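Local coordinates for protein type III restriction-modification enzyme EcoP15I Res subunit (PDB 4ZCF) that cleaves DNA downstream of its asymmetric recognition sequence as the helicase- and nuclease-bearing subunit of a type III restriction-modification complex, at residues N479-D484 / W502-G507. Numbering follows the deposited sequence.
With nucleotides of chain E.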
loop_
_atom_site.group_PDB
_atom_site.type_symbol
_atom_site.label_atom_id
_atom_site.label_comp_id
_atom_site.label_asym_id
_atom_site.label_seq_id
_atom_site.Cartn_x
_atom_site.Cartn_y
_atom_site.Cartn_z
ATOM N N ASN C 479 -1.935 -1.135 22.095
ATOM C CA ASN C 479 -0.832 -1.650 21.282
ATOM C C ASN C 479 0.530 -1.335 21.929
ATOM O O ASN C 479 1.397 -2.210 21.976
ATOM C CB ASN C 479 -0.904 -1.085 19.872
ATOM N N GLU C 480 0.679 -0.113 22.489
ATOM C CA GLU C 480 1.885 0.352 23.179
ATOM C C GLU C 480 2.172 -0.461 24.448
ATOM O O GLU C 480 3.342 -0.688 24.753
ATOM C CB GLU C 480 1.782 1.854 23.495
ATOM C CG GLU C 480 3.136 2.537 23.625
ATOM C CD GLU C 480 3.157 4.051 23.483
ATOM O OE1 GLU C 480 2.070 4.678 23.485
ATOM O OE2 GLU C 480 4.274 4.613 23.378
ATOM N N ILE C 481 1.109 -0.907 25.170
ATOM C CA ILE C 481 1.193 -1.754 26.373
ATOM C C ILE C 481 1.774 -3.122 25.964
ATOM O O ILE C 481 2.754 -3.587 26.549
ATOM C CB ILE C 481 -0.203 -1.901 27.063
ATOM C CG1 ILE C 481 -0.672 -0.567 27.698
ATOM C CG2 ILE C 481 -0.203 -3.041 28.101
ATOM C CD1 ILE C 481 -2.192 -0.421 27.837
ATOM N N LEU C 482 1.181 -3.726 24.923
ATOM C CA LEU C 482 1.546 -5.020 24.343
ATOM C C LEU C 482 2.952 -5.008 23.768
ATOM O O LEU C 482 3.636 -6.034 23.807
ATOM C CB LEU C 482 0.522 -5.394 23.263
ATOM C CG LEU C 482 -0.696 -6.256 23.664
ATOM C CD1 LEU C 482 -1.469 -5.690 24.867
ATOM C CD2 LEU C 482 -1.642 -6.347 22.524
ATOM N N HIS C 483 3.389 -3.841 23.265
ATOM C CA HIS C 483 4.723 -3.625 22.712
ATOM C C HIS C 483 5.775 -3.638 23.825
ATOM O O HIS C 483 6.763 -4.367 23.719
ATOM C CB HIS C 483 4.766 -2.302 21.959
ATOM N N ASP C 484 5.527 -2.864 24.911
ATOM C CA ASP C 484 6.409 -2.716 26.078
ATOM C C ASP C 484 6.422 -3.918 27.040
ATOM O O ASP C 484 7.124 -3.867 28.056
ATOM C CB ASP C 484 6.067 -1.436 26.830
ATOM N N TRP C 502 -8.358 3.664 33.772
ATOM C CA TRP C 502 -9.343 2.588 33.929
ATOM C C TRP C 502 -9.859 2.066 32.586
ATOM O O TRP C 502 -10.032 0.859 32.426
ATOM C CB TRP C 502 -10.494 3.020 34.856
ATOM C CG TRP C 502 -11.503 1.944 35.160
ATOM C CD1 TRP C 502 -12.837 1.969 34.872
ATOM C CD2 TRP C 502 -11.258 0.697 35.829
ATOM N NE1 TRP C 502 -13.441 0.816 35.321
ATOM C CE2 TRP C 502 -12.498 0.021 35.921
ATOM C CE3 TRP C 502 -10.111 0.086 36.370
ATOM C CZ2 TRP C 502 -12.616 -1.249 36.505
ATOM C CZ3 TRP C 502 -10.232 -1.168 36.950
ATOM C CH2 TRP C 502 -11.468 -1.829 37.001
ATOM N N THR C 503 -10.030 2.969 31.609
ATOM C CA THR C 503 -10.483 2.669 30.243
ATOM C C THR C 503 -9.579 1.661 29.451
ATOM O O THR C 503 -10.074 0.963 28.559
ATOM C CB THR C 503 -10.810 3.988 29.524
ATOM O OG1 THR C 503 -11.602 3.721 28.366
ATOM C CG2 THR C 503 -9.563 4.820 29.194
ATOM N N LEU C 504 -8.279 1.568 29.824
ATOM C CA LEU C 504 -7.264 0.691 29.213
ATOM C C LEU C 504 -7.112 -0.682 29.887
ATOM O O LEU C 504 -6.301 -1.493 29.428
ATOM C CB LEU C 504 -5.883 1.392 29.175
ATOM C CG LEU C 504 -5.781 2.762 28.496
ATOM C CD1 LEU C 504 -4.370 3.305 28.609
ATOM C CD2 LEU C 504 -6.225 2.704 27.032
ATOM N N ARG C 505 -7.899 -0.947 30.957
ATOM C CA ARG C 505 -7.871 -2.188 31.748
ATOM C C ARG C 505 -7.876 -3.481 30.934
ATOM O O ARG C 505 -7.215 -4.446 31.325
ATOM C CB ARG C 505 -8.988 -2.196 32.799
ATOM C CG ARG C 505 -10.395 -2.362 32.227
ATOM C CD ARG C 505 -11.444 -1.964 33.235
ATOM N NE ARG C 505 -12.784 -1.928 32.653
ATOM C CZ ARG C 505 -13.333 -0.858 32.090
ATOM N NH1 ARG C 505 -12.660 0.284 32.017
ATOM N NH2 ARG C 505 -14.560 -0.922 31.595
ATOM N N GLU C 506 -8.597 -3.482 29.793
ATOM C CA GLU C 506 -8.764 -4.621 28.886
ATOM C C GLU C 506 -7.468 -5.073 28.228
ATOM O O GLU C 506 -7.392 -6.195 27.730
ATOM C CB GLU C 506 -9.809 -4.289 27.835
ATOM N N GLY C 507 -6.470 -4.196 28.235
ATOM C CA GLY C 507 -5.155 -4.445 27.657
ATOM C C GLY C 507 -4.116 -4.920 28.647
ATOM O O GLY C 507 -2.926 -4.957 28.321
ATOM P P DC E 4 -15.130 2.812 27.184
ATOM O OP1 DC E 4 -14.166 2.022 27.999
ATOM O OP2 DC E 4 -14.779 4.212 26.818
ATOM O "O5'" DC E 4 -15.494 2.039 25.826
ATOM C "C5'" DC E 4 -15.963 0.689 25.753
ATOM C "C4'" DC E 4 -16.260 0.272 24.318
ATOM O "O4'" DC E 4 -17.544 0.755 23.838
ATOM C "C3'" DC E 4 -15.236 0.614 23.244
ATOM O "O3'" DC E 4 -15.104 -0.571 22.445
ATOM C "C2'" DC E 4 -15.902 1.780 22.491
ATOM C "C1'" DC E 4 -17.385 1.403 22.587
ATOM N N1 DC E 4 -18.446 2.486 22.427
ATOM C C2 DC E 4 -19.574 2.285 21.589
ATOM O O2 DC E 4 -19.729 1.245 20.935
ATOM N N3 DC E 4 -20.500 3.273 21.482
ATOM C C4 DC E 4 -20.381 4.404 22.180
ATOM N N4 DC E 4 -21.355 5.308 22.039
ATOM C C5 DC E 4 -19.265 4.635 23.051
ATOM C C6 DC E 4 -18.339 3.660 23.140
#
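I481 lays its side chain over the end of a short 3-10 turn, CG2 against the carbonyl oxygen of G507 and CD1 reaching back to L504. Both segments belong to the second of the two parallel-sheet, RecA-like lobes of the helicase-like domain: 479-484 lies on helix 475-483, and 502-507 begins the loop that leaves strand 497-501. No hydrogen bond joins the segments: methyls meet the carbonyl oxygen of G507, and one apolar pair adds to them. The first torsion of I481, -69°, sets CG2 anti to the backbone N and turns it onto O of G507; the extended second torsion (154°) carries CD1 to 4.3 Å from CB of L504. G507 has no side chain of its own, and the CA atoms of I481 and G507 approach to 7.0 Å. L482 adds one methyl, CD1, at 3.8 Å from O of G507. The same leucine touches N125 of helix 117-128 in the first lobe, and its side chain lies about 7 Å from the bound AMP, so this part of the helix borders the nucleotide cleft between lobes. L504 also packs back on E477 and I478 of helix 475-483.

At its far end the 3-10 turn meets DNA: OG1 of T503, anti to the backbone N (chi1 -163°), donates a hydrogen bond of 3.1 Å to OP1 of DC4 of chain E. Within the turn R505 folds back over W502, its CD 3.4 Å above the centre of the ring, while NE1 of W502 lies over one face of the guanidinium, offset toward that group's rim. W502 O takes two bonds from opposite faces of its carbonyl plane, from the backbone N of R505 and, at 2.7 Å, from NH1, which approaches well above that plane.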